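Local structure of pullulanase (Bacillus acidopullulyticus, 2WAN) at residues Lys412-Ala417 against Val611-Val616; Ala438-Phe443 against Gln489-Phe494; Gln539-His542 against Gly547-Met550; Tyr609-Asn612 against Gly618-Phe621. The protein catalyses the hydrolysis of alpha-1,6-glucosidic linkages in pullulan, and probably at the branch points of related starch-derived polysaccharides. One frame throughout, in Å; residues are numbered along the deposited sequence.

Interaction 1 of 4, residues Lys412-Ala417 against Val611-Val616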
loop_
_atom_site.group_PDB
_atom_site.type_symbol
_atom_site.label_atom_id
_atom_site.label_comp_id
_atom_site.label_asym_id
_atom_site.label_seq_id
_atom_site.Cartn_x
_atom_site.Cartn_y
_atom_site.Cartn_z
ATOM N N LYS A 412 -4.257 -24.811 17.740
ATOM C CA LYS A 412 -3.683 -24.939 19.089
ATOM C C LYS A 412 -2.463 -25.857 19.115
ATOM O O LYS A 412 -1.434 -25.530 19.713
ATOM C CB LYS A 412 -4.734 -25.467 20.078
ATOM C CG LYS A 412 -5.849 -24.496 20.404
ATOM C CD LYS A 412 -5.335 -23.095 20.647
ATOM C CE LYS A 412 -5.486 -22.255 19.391
ATOM N NZ LYS A 412 -5.201 -20.828 19.652
ATOM N N ALA A 413 -2.577 -27.006 18.447
ATOM C CA ALA A 413 -1.526 -28.010 18.407
ATOM C C ALA A 413 -0.278 -27.504 17.694
ATOM O O ALA A 413 0.803 -28.059 17.876
ATOM C CB ALA A 413 -2.029 -29.286 17.746
ATOM N N THR A 414 -0.433 -26.459 16.876
ATOM C CA THR A 414 0.740 -25.872 16.180
ATOM C C THR A 414 1.577 -24.936 17.046
ATOM O O THR A 414 2.685 -24.560 16.648
ATOM C CB THR A 414 0.351 -25.118 14.875
ATOM O OG1 THR A 414 -0.315 -23.887 15.193
ATOM C CG2 THR A 414 -0.599 -25.965 14.036
ATOM N N ASP A 415 1.053 -24.515 18.203
ATOM C CA ASP A 415 1.783 -23.561 19.030
ATOM C C ASP A 415 3.047 -24.210 19.565
ATOM O O ASP A 415 3.005 -25.348 20.063
ATOM C CB ASP A 415 0.936 -23.109 20.231
ATOM C CG ASP A 415 -0.237 -22.230 19.858
ATOM O OD1 ASP A 415 -0.335 -21.722 18.724
ATOM O OD2 ASP A 415 -1.095 -22.032 20.751
ATOM N N PRO A 416 4.194 -23.500 19.482
ATOM C CA PRO A 416 5.380 -24.070 20.095
ATOM C C PRO A 416 5.309 -23.987 21.621
ATOM O O PRO A 416 4.487 -23.244 22.167
ATOM C CB PRO A 416 6.513 -23.178 19.567
ATOM C CG PRO A 416 5.862 -21.822 19.423
ATOM C CD PRO A 416 4.459 -22.174 18.877
ATOM N N ALA A 417 6.146 -24.764 22.304
ATOM C CA ALA A 417 6.230 -24.711 23.767
ATOM C C ALA A 417 6.587 -23.294 24.202
ATOM O O ALA A 417 7.414 -22.626 23.557
ATOM C CB ALA A 417 7.266 -25.726 24.285
ATOM N N VAL A 611 -2.199 -10.966 13.298
ATOM C CA VAL A 611 -1.912 -10.444 14.639
ATOM C C VAL A 611 -2.367 -11.427 15.727
ATOM O O VAL A 611 -1.627 -11.721 16.665
ATOM C CB VAL A 611 -2.577 -9.067 14.848
ATOM C CG1 VAL A 611 -2.520 -8.666 16.340
ATOM C CG2 VAL A 611 -1.871 -8.013 13.942
ATOM N N ASN A 612 -3.596 -11.926 15.617
ATOM C CA ASN A 612 -4.137 -12.784 16.674
ATOM C C ASN A 612 -3.437 -14.145 16.768
ATOM O O ASN A 612 -3.076 -14.582 17.866
ATOM C CB ASN A 612 -5.644 -12.959 16.504
ATOM C CG ASN A 612 -6.442 -11.696 16.860
ATOM O OD1 ASN A 612 -6.083 -10.918 17.763
ATOM N ND2 ASN A 612 -7.549 -11.498 16.144
ATOM N N GLU A 613 -3.210 -14.799 15.625
ATOM C CA GLU A 613 -2.647 -16.151 15.633
ATOM C C GLU A 613 -1.121 -16.179 15.760
ATOM O O GLU A 613 -0.551 -17.057 16.460
ATOM C CB GLU A 613 -3.084 -16.915 14.368
ATOM C CG GLU A 613 -2.667 -18.364 14.299
ATOM C CD GLU A 613 -3.330 -19.241 15.378
ATOM O OE1 GLU A 613 -4.465 -18.913 15.813
ATOM O OE2 GLU A 613 -2.708 -20.246 15.777
ATOM N N TYR A 614 -0.454 -15.235 15.083
ATOM C CA TYR A 614 1.017 -15.223 15.032
ATOM C C TYR A 614 1.689 -14.152 15.893
ATOM O O TYR A 614 2.894 -14.179 16.033
ATOM C CB TYR A 614 1.530 -15.130 13.580
ATOM C CG TYR A 614 1.230 -16.361 12.726
ATOM C CD1 TYR A 614 2.207 -17.357 12.513
ATOM C CD2 TYR A 614 -0.025 -16.528 12.128
ATOM C CE1 TYR A 614 1.924 -18.491 11.732
ATOM C CE2 TYR A 614 -0.309 -17.651 11.341
ATOM C CZ TYR A 614 0.674 -18.620 11.155
ATOM O OH TYR A 614 0.400 -19.698 10.364
ATOM N N HIS A 615 0.919 -13.250 16.494
ATOM C CA HIS A 615 1.466 -12.240 17.436
ATOM C C HIS A 615 2.424 -11.280 16.710
ATOM O O HIS A 615 3.411 -10.815 17.279
ATOM C CB HIS A 615 2.159 -12.850 18.672
ATOM C CG HIS A 615 1.318 -13.825 19.457
ATOM N ND1 HIS A 615 1.821 -14.527 20.530
ATOM C CD2 HIS A 615 0.037 -14.250 19.301
ATOM C CE1 HIS A 615 0.884 -15.323 21.022
ATOM N NE2 HIS A 615 -0.205 -15.177 20.296
ATOM N N VAL A 616 2.117 -11.012 15.449
ATOM C CA VAL A 616 2.928 -10.035 14.722
ATOM C C VAL A 616 2.591 -8.628 15.203
ATOM O O VAL A 616 1.491 -8.351 15.718
ATOM C CB VAL A 616 2.883 -10.191 13.180
ATOM C CG1 VAL A 616 3.510 -11.543 12.757
ATOM C CG2 VAL A 616 1.455 -10.011 12.635
HETATM O O HOH W 1 -2.990 -20.699 18.437
#
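The carboxylate end of E613 reaches toward the polar ends of K412, T414 and D415, and this one glutamate provides a little over half of what the two segments bury between them. Its CG is anti to the backbone N (chi1 -175°), and a bend at chi2 brings the carboxylate across the gap to D415. There OE2 of E613 stands 4.1 Å from OD1 of D415, the two carboxylate planes only 28° apart.

The like charges are probably offset by K535, on helix 529-543, which makes salt bridges to both OE2 of E613 and OD1 of D415. The same lysine also reaches OG1 of T414, whose hydroxyl is bonded to the backbone O of L411. Water 1 lies 2.7 Å from E613 OE2 and 2.9 Å from D415 OD1; it has more acceptors in reach than protons, and probably cannot donate to all of them at once. In the conformer given, K412 also approaches. Its NZ is 4.4 Å from E613 OE1, too far for a salt bridge, and its link to the water is doubtful because the side chain has a second position. Long, flexible K412 suits this exposed position, while short D415 and T414 keep their polar ends close to K535.

The helix ends at Y614, and H615, the first residue past it, takes a positive phi of 64° and stacks its ring on W419. Carboxylates gathered round a shared lysine thus tie the loop leading to the first barrel strand to the C-terminal end of helix 597-614, on the outside of an alpha-amylase-type (beta/alpha)8 barrel.

Interaction 2 of 4, residues Ala438-Phe443 against Gln489-Phe494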
loop_
_atom_site.group_PDB
_atom_site.type_symbol
_atom_site.label_atom_id
_atom_site.label_comp_id
_atom_site.label_asym_id
_atom_site.label_seq_id
_atom_site.Cartn_x
_atom_site.Cartn_y
_atom_site.Cartn_z
ATOM N N ALA A 438 14.558 -7.451 6.284
ATOM C CA ALA A 438 15.303 -8.685 5.994
ATOM C C ALA A 438 14.428 -9.717 5.286
ATOM O O ALA A 438 13.261 -9.883 5.625
ATOM C CB ALA A 438 15.869 -9.289 7.304
ATOM N N HIS A 439 15.014 -10.403 4.306
ATOM C CA HIS A 439 14.400 -11.562 3.641
ATOM C C HIS A 439 14.813 -12.840 4.370
ATOM O O HIS A 439 15.984 -12.989 4.725
ATOM C CB HIS A 439 14.907 -11.554 2.195
ATOM C CG HIS A 439 14.286 -12.578 1.296
ATOM N ND1 HIS A 439 14.693 -13.902 1.273
ATOM C CD2 HIS A 439 13.347 -12.457 0.331
ATOM C CE1 HIS A 439 14.000 -14.553 0.355
ATOM N NE2 HIS A 439 13.185 -13.698 -0.237
ATOM N N VAL A 440 13.863 -13.747 4.627
ATOM C CA VAL A 440 14.178 -14.962 5.412
ATOM C C VAL A 440 15.301 -15.806 4.792
ATOM O O VAL A 440 16.151 -16.350 5.531
ATOM C CB VAL A 440 12.910 -15.829 5.641
ATOM C CG1 VAL A 440 13.250 -17.129 6.371
ATOM C CG2 VAL A 440 11.856 -15.028 6.467
ATOM N N ARG A 441 15.316 -15.946 3.460
ATOM C CA ARG A 441 16.390 -16.719 2.845
ATOM C C ARG A 441 17.723 -15.946 2.934
ATOM O O ARG A 441 18.734 -16.489 3.404
ATOM C CB ARG A 441 16.070 -17.063 1.400
ATOM C CG ARG A 441 17.116 -17.989 0.777
ATOM C CD ARG A 441 16.732 -18.447 -0.630
ATOM N NE ARG A 441 17.802 -19.261 -1.227
ATOM C CZ ARG A 441 17.958 -20.577 -1.051
ATOM N NH1 ARG A 441 17.106 -21.285 -0.294
ATOM N NH2 ARG A 441 18.983 -21.203 -1.643
ATOM N N ASP A 442 17.716 -14.670 2.543
ATOM C CA ASP A 442 18.982 -13.891 2.523
ATOM C C ASP A 442 19.693 -13.922 3.863
ATOM O O ASP A 442 20.932 -13.981 3.935
ATOM C CB ASP A 442 18.754 -12.404 2.239
ATOM C CG ASP A 442 18.146 -12.117 0.896
ATOM O OD1 ASP A 442 17.936 -13.030 0.083
ATOM O OD2 ASP A 442 17.872 -10.920 0.655
ATOM N N PHE A 443 18.914 -13.842 4.942
ATOM C CA PHE A 443 19.467 -13.671 6.293
ATOM C C PHE A 443 20.513 -14.720 6.664
ATOM O O PHE A 443 21.516 -14.390 7.312
ATOM C CB PHE A 443 18.320 -13.690 7.309
ATOM C CG PHE A 443 18.726 -13.259 8.689
ATOM C CD1 PHE A 443 19.194 -11.964 8.912
ATOM C CD2 PHE A 443 18.646 -14.157 9.770
ATOM C CE1 PHE A 443 19.564 -11.551 10.197
ATOM C CE2 PHE A 443 19.013 -13.748 11.068
ATOM C CZ PHE A 443 19.491 -12.453 11.267
ATOM N N GLN A 489 10.507 -9.573 4.611
ATOM C CA GLN A 489 9.975 -9.611 3.235
ATOM C C GLN A 489 8.910 -10.722 3.188
ATOM O O GLN A 489 8.842 -11.549 4.102
ATOM C CB GLN A 489 11.087 -9.792 2.201
ATOM C CG GLN A 489 11.914 -8.521 2.017
ATOM C CD GLN A 489 12.710 -8.542 0.720
ATOM O OE1 GLN A 489 13.908 -8.774 0.738
ATOM N NE2 GLN A 489 12.033 -8.323 -0.410
ATOM N N PRO A 490 8.031 -10.714 2.178
ATOM C CA PRO A 490 6.791 -11.520 2.268
ATOM C C PRO A 490 6.918 -12.979 2.727
ATOM O O PRO A 490 7.624 -13.796 2.107
ATOM C CB PRO A 490 6.234 -11.426 0.857
ATOM C CG PRO A 490 6.573 -9.985 0.497
ATOM C CD PRO A 490 8.010 -9.822 0.997
ATOM N N VAL A 491 6.229 -13.277 3.820
ATOM C CA VAL A 491 6.095 -14.667 4.302
ATOM C C VAL A 491 4.665 -15.231 4.147
ATOM O O VAL A 491 4.395 -16.352 4.571
ATOM C CB VAL A 491 6.622 -14.846 5.747
ATOM C CG1 VAL A 491 8.116 -14.443 5.840
ATOM C CG2 VAL A 491 5.744 -14.081 6.776
ATOM N N GLU A 492 3.741 -14.460 3.574
ATOM C CA GLU A 492 2.449 -15.049 3.162
ATOM C C GLU A 492 2.675 -15.800 1.854
ATOM O O GLU A 492 3.264 -15.256 0.907
ATOM C CB GLU A 492 1.366 -13.991 2.984
ATOM C CG GLU A 492 1.036 -13.271 4.286
ATOM C CD GLU A 492 0.032 -12.146 4.137
ATOM O OE1 GLU A 492 -0.225 -11.685 2.996
ATOM O OE2 GLU A 492 -0.483 -11.706 5.196
ATOM N N GLU A 493 2.208 -17.054 1.821
ATOM C CA GLU A 493 2.383 -17.972 0.690
ATOM C C GLU A 493 2.238 -17.325 -0.689
ATOM O O GLU A 493 1.197 -16.741 -1.019
ATOM C CB GLU A 493 1.371 -19.126 0.793
ATOM C CG GLU A 493 1.539 -20.193 -0.295
ATOM C CD GLU A 493 2.664 -21.175 -0.037
ATOM O OE1 GLU A 493 3.319 -21.103 1.020
ATOM O OE2 GLU A 493 2.924 -22.018 -0.928
ATOM N N PHE A 494 3.292 -17.465 -1.478
ATOM C CA PHE A 494 3.325 -16.919 -2.824
ATOM C C PHE A 494 3.553 -18.008 -3.881
ATOM O O PHE A 494 3.956 -19.136 -3.565
ATOM C CB PHE A 494 4.338 -15.755 -2.933
ATOM C CG PHE A 494 5.714 -16.058 -2.391
ATOM C CD1 PHE A 494 6.665 -16.690 -3.191
ATOM C CD2 PHE A 494 6.081 -15.681 -1.081
ATOM C CE1 PHE A 494 7.949 -16.962 -2.711
ATOM C CE2 PHE A 494 7.367 -15.943 -0.599
ATOM C CZ PHE A 494 8.304 -16.586 -1.410
HETATM O O HOH W 2 11.246 -13.043 3.548
HETATM O O HOH W 3 16.202 -9.443 -0.834
#
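An N-capped helix start just beyond barrel strand 435-438 meets the chain leaving the next parallel strand, 485-488. Q489 N donates to A438 O at 3.0 Å and 163°, carrying the pairing of these neighbours one residue past the second strand. H439 then caps the helix: its ND1 accepts weak bonds from R441 N and D442 N, while NE2 is bonded to N506 O.

The Q489 side chain, extended beyond CG, crosses the imidazole at about a right angle. Its OE1 comes in at the ring's edge, near the plane, 3.3 Å from H439 CB, with amide and ring planes 74° apart. Glutamine suits the spot because its amide offers an acceptor and a donor: OE1 accepts from water 3, which also donates to D442 OD2, and NE2 pairs with Y509 OH. An alanine here would probably leave Y509 and water 3 without their partner and the H439 ring without the oxygen at its edge.

Water 2 joins V440 N and, weakly, Q489 O. V440 CG2 packs on V491 CG1 at 3.8 Å, and V491 rests on M550 of strand 547-552, so the contact spans the ends of the first two strands and leans on the third.

Interaction 3 of 4, residues Gln539-His542 against Gly547-Met550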
loop_
_atom_site.group_PDB
_atom_site.type_symbol
_atom_site.label_atom_id
_atom_site.label_comp_id
_atom_site.label_asym_id
_atom_site.label_seq_id
_atom_site.Cartn_x
_atom_site.Cartn_y
_atom_site.Cartn_z
ATOM N N GLN A 539 8.496 -15.822 18.242
ATOM C CA GLN A 539 8.769 -16.052 19.665
ATOM C C GLN A 539 10.207 -15.695 20.042
ATOM O O GLN A 539 10.459 -15.041 21.084
ATOM C CB GLN A 539 8.466 -17.518 20.006
ATOM C CG GLN A 539 8.649 -17.906 21.449
ATOM C CD GLN A 539 8.288 -19.368 21.674
ATOM O OE1 GLN A 539 8.634 -20.252 20.866
ATOM N NE2 GLN A 539 7.615 -19.635 22.777
ATOM N N SER A 540 11.146 -16.123 19.199
ATOM C CA SER A 540 12.574 -15.909 19.433
ATOM C C SER A 540 12.924 -14.430 19.451
ATOM O O SER A 540 13.644 -13.966 20.325
ATOM C CB SER A 540 13.413 -16.592 18.342
ATOM O OG SER A 540 14.799 -16.343 18.541
ATOM N N LEU A 541 12.425 -13.711 18.449
ATOM C CA LEU A 541 12.695 -12.279 18.323
ATOM C C LEU A 541 12.075 -11.542 19.520
ATOM O O LEU A 541 12.745 -10.704 20.125
ATOM C CB LEU A 541 12.225 -11.722 16.979
ATOM C CG LEU A 541 13.114 -12.126 15.769
ATOM C CD1 LEU A 541 12.530 -11.653 14.464
ATOM C CD2 LEU A 541 14.560 -11.580 15.938
ATOM N N HIS A 542 10.846 -11.906 19.883
ATOM C CA HIS A 542 10.188 -11.282 21.035
ATOM C C HIS A 542 10.992 -11.477 22.315
ATOM O O HIS A 542 11.095 -10.551 23.123
ATOM C CB HIS A 542 8.775 -11.833 21.263
ATOM C CG HIS A 542 7.733 -11.361 20.284
ATOM N ND1 HIS A 542 7.904 -10.302 19.412
ATOM C CD2 HIS A 542 6.454 -11.773 20.121
ATOM C CE1 HIS A 542 6.784 -10.119 18.721
ATOM N NE2 HIS A 542 5.883 -10.983 19.156
ATOM N N GLY A 547 10.624 -6.751 17.719
ATOM C CA GLY A 547 9.315 -6.940 17.102
ATOM C C GLY A 547 9.400 -7.461 15.686
ATOM O O GLY A 547 10.470 -7.465 15.077
ATOM N N VAL A 548 8.253 -7.886 15.160
ATOM C CA VAL A 548 8.174 -8.377 13.772
ATOM C C VAL A 548 7.061 -7.658 13.013
ATOM O O VAL A 548 5.879 -7.748 13.383
ATOM C CB VAL A 548 7.885 -9.891 13.720
ATOM C CG1 VAL A 548 7.712 -10.364 12.248
ATOM C CG2 VAL A 548 9.004 -10.668 14.401
ATOM N N ASN A 549 7.446 -6.966 11.943
ATOM C CA ASN A 549 6.497 -6.356 11.016
ATOM C C ASN A 549 6.476 -7.170 9.724
ATOM O O ASN A 549 7.528 -7.424 9.136
ATOM C CB ASN A 549 6.907 -4.907 10.679
ATOM C CG ASN A 549 6.812 -3.957 11.875
ATOM O OD1 ASN A 549 6.255 -4.299 12.916
ATOM N ND2 ASN A 549 7.374 -2.755 11.723
ATOM N N MET A 550 5.297 -7.571 9.270
ATOM C CA MET A 550 5.221 -8.315 8.006
ATOM C C MET A 550 5.035 -7.410 6.804
ATOM O O MET A 550 4.093 -6.629 6.767
ATOM C CB MET A 550 4.073 -9.333 8.066
ATOM C CG MET A 550 4.429 -10.595 8.858
ATOM S SD MET A 550 2.984 -11.705 9.058
ATOM C CE MET A 550 2.582 -12.109 7.348
#
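Helix 539-542 and strand 547-550 are joined by only four residues, and the chain turns back so sharply that the CA atoms of H542 and G547 come within 5.9 Å. From there the helix and strand diverge, leaving the contact to the last residues of one segment and the first two of the other.

The apolar part is a single meeting of branched tips: CD1 of L541 touches CG2 of V548 at 3.7 Å, the two side chains crossing at about a right angle. The bond from CA to CB of L541 points toward the strand, and CG anti to the carbonyl carbon (chi1 -74°) sets CD1 against V548. Leucine is long enough to bridge the space between helix and sheet, touching V486 as well as I475 and L478 of helix 474-481, while beta-branched V548 fits the extended backbone.

H542 sits nearer the turn. G547 CA lies at the edge of its ring, 4.3 Å from ND1. NE2 is bonded to H615 O and ND1 weakly to I546 O; two carbonyl partners would suit an imidazole with protons on both nitrogens, which hints at a charged ring without proving it. V548 N is taken up by OD2 of D617.

Such a helix, turning tightly into a strand of the parallel barrel sheet, is the return leg of a beta-alpha-beta crossover in a (beta/alpha)8 barrel; here helix 529-543 leads into the third strand.

Interaction 4 of 4, residues Tyr609-Asn612 against Gly618-Phe621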
loop_
_atom_site.group_PDB
_atom_site.type_symbol
_atom_site.label_atom_id
_atom_site.label_comp_id
_atom_site.label_asym_id
_atom_site.label_seq_id
_atom_site.Cartn_x
_atom_site.Cartn_y
_atom_site.Cartn_z
ATOM N N TYR A 609 -6.139 -11.862 11.652
ATOM C CA TYR A 609 -5.717 -13.253 11.853
ATOM C C TYR A 609 -4.206 -13.303 12.112
ATOM O O TYR A 609 -3.759 -13.999 13.043
ATOM C CB TYR A 609 -6.076 -14.127 10.636
ATOM C CG TYR A 609 -5.439 -15.499 10.692
ATOM C CD1 TYR A 609 -5.877 -16.462 11.623
ATOM C CD2 TYR A 609 -4.390 -15.840 9.835
ATOM C CE1 TYR A 609 -5.293 -17.737 11.671
ATOM C CE2 TYR A 609 -3.785 -17.110 9.887
ATOM C CZ TYR A 609 -4.245 -18.051 10.809
ATOM O OH TYR A 609 -3.647 -19.294 10.875
ATOM N N TRP A 610 -3.420 -12.600 11.294
ATOM C CA TRP A 610 -1.967 -12.610 11.499
ATOM C C TRP A 610 -1.557 -12.046 12.871
ATOM O O TRP A 610 -0.675 -12.591 13.552
ATOM C CB TRP A 610 -1.239 -11.900 10.346
ATOM C CG TRP A 610 -1.163 -12.797 9.142
ATOM C CD1 TRP A 610 -2.006 -12.794 8.067
ATOM C CD2 TRP A 610 -0.239 -13.873 8.927
ATOM N NE1 TRP A 610 -1.649 -13.780 7.173
ATOM C CE2 TRP A 610 -0.568 -14.465 7.681
ATOM C CE3 TRP A 610 0.842 -14.395 9.669
ATOM C CZ2 TRP A 610 0.150 -15.548 7.141
ATOM C CZ3 TRP A 610 1.574 -15.479 9.131
ATOM C CH2 TRP A 610 1.214 -16.043 7.872
ATOM N N VAL A 611 -2.199 -10.966 13.298
ATOM C CA VAL A 611 -1.912 -10.444 14.639
ATOM C C VAL A 611 -2.367 -11.427 15.727
ATOM O O VAL A 611 -1.627 -11.721 16.665
ATOM C CB VAL A 611 -2.577 -9.067 14.848
ATOM C CG1 VAL A 611 -2.520 -8.666 16.340
ATOM C CG2 VAL A 611 -1.871 -8.013 13.942
ATOM N N ASN A 612 -3.596 -11.926 15.617
ATOM C CA ASN A 612 -4.137 -12.784 16.674
ATOM C C ASN A 612 -3.437 -14.145 16.768
ATOM O O ASN A 612 -3.076 -14.582 17.866
ATOM C CB ASN A 612 -5.644 -12.959 16.504
ATOM C CG ASN A 612 -6.442 -11.696 16.860
ATOM O OD1 ASN A 612 -6.083 -10.918 17.763
ATOM N ND2 ASN A 612 -7.549 -11.498 16.144
ATOM N N GLY A 618 3.120 -5.551 13.548
ATOM C CA GLY A 618 2.860 -4.484 12.600
ATOM C C GLY A 618 2.954 -4.954 11.168
ATOM O O GLY A 618 3.245 -6.126 10.924
ATOM N N PHE A 619 2.693 -4.042 10.226
ATOM C CA PHE A 619 2.649 -4.380 8.806
ATOM C C PHE A 619 3.237 -3.281 7.962
ATOM O O PHE A 619 3.007 -2.075 8.216
ATOM C CB PHE A 619 1.214 -4.646 8.307
ATOM C CG PHE A 619 0.550 -5.838 8.969
ATOM C CD1 PHE A 619 0.832 -7.146 8.549
ATOM C CD2 PHE A 619 -0.332 -5.655 10.031
ATOM C CE1 PHE A 619 0.215 -8.247 9.174
ATOM C CE2 PHE A 619 -0.952 -6.757 10.645
ATOM C CZ PHE A 619 -0.677 -8.034 10.229
ATOM N N ARG A 620 3.977 -3.718 6.942
ATOM C CA ARG A 620 4.450 -2.872 5.841
ATOM C C ARG A 620 3.615 -3.232 4.608
ATOM O O ARG A 620 3.734 -4.321 4.065
ATOM C CB ARG A 620 5.944 -3.133 5.576
ATOM C CG ARG A 620 6.552 -2.423 4.319
ATOM C CD ARG A 620 6.754 -3.367 3.153
ATOM N NE ARG A 620 7.477 -2.688 2.065
ATOM C CZ ARG A 620 7.308 -2.915 0.759
ATOM N NH1 ARG A 620 6.443 -3.816 0.328
ATOM N NH2 ARG A 620 8.022 -2.210 -0.127
ATOM N N PHE A 621 2.765 -2.301 4.182
ATOM C CA PHE A 621 1.853 -2.518 3.055
ATOM C C PHE A 621 2.487 -2.156 1.708
ATOM O O PHE A 621 2.727 -0.979 1.402
ATOM C CB PHE A 621 0.531 -1.773 3.283
ATOM C CG PHE A 621 -0.258 -2.289 4.462
ATOM C CD1 PHE A 621 -1.140 -3.370 4.308
ATOM C CD2 PHE A 621 -0.121 -1.708 5.720
ATOM C CE1 PHE A 621 -1.873 -3.863 5.404
ATOM C CE2 PHE A 621 -0.850 -2.195 6.842
ATOM C CZ PHE A 621 -1.737 -3.264 6.671
#
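F619 fills the space between helix 597-614 and the fourth strand of the (beta/alpha)8 barrel, where W610 and V611 meet its ring. The contact is another helix-to-strand step of the fold, with 609-612 on the outer layer and 618-621 in the barrel wall.

The apolar contacts converge on the F619 ring. Its CG is anti to the carbonyl carbon (chi1 -63°), and this puts CZ and CE2 at the front, where W610 CB and V611 CG2 meet them. CB of W610 lies at the edge, in the ring plane, 3.9 Å from CZ. A large flat phenylalanine suits the place because it also reaches L639 of the following helix and M550 and L648 of the strands on its two flanks. Were it an alanine, a gap would probably open beneath W610 and V611, leaving L639 without the ring it packs on.

Ring contacts involve W610, whose indole leads away from F619 although its CB faces the strand. It stacks with Y614, and CD2 of Y609 lies over one face, offset toward the rim.

Polar groups belong to the surroundings. NE1 of W610 donates to the backbone O of Y514, giving the buried indole a partner, which a tryptophan can use where a phenylalanine could not. R620, next to F619 on the strand, makes salt bridges to D551, D622 and E651, well away from the helix.

The tightest touch is made by V611: its CG2, anti to the carbonyl carbon, comes obliquely to the F619 ring, 3.6 Å from CE2 and 3.9 Å from CZ.

How the interactions relate
All four contacts lie in or against the catalytic barrel. Along the chain interactions 2, 3 and 4 follow in series; interaction 1 spans the first two and ends where interaction 4 begins. Interaction 2 joins the ends of strands one and two; interactions 3 and 4 attach helices to strands 547-552 and 618-621, neighbours in the sheet, with centres 11 Å apart. Backbone bonds between M550 and both G618 and R620 link these two directly. Interactions 1 and 4 share helix 597-614, whereas interactions 1 and 2, whose centres are about 19 Å apart, do not touch. H615 O to H542 NE2 ties interaction 1 to interaction 3. Successive strands and their helices are thus tied to the loop leading into the first strand.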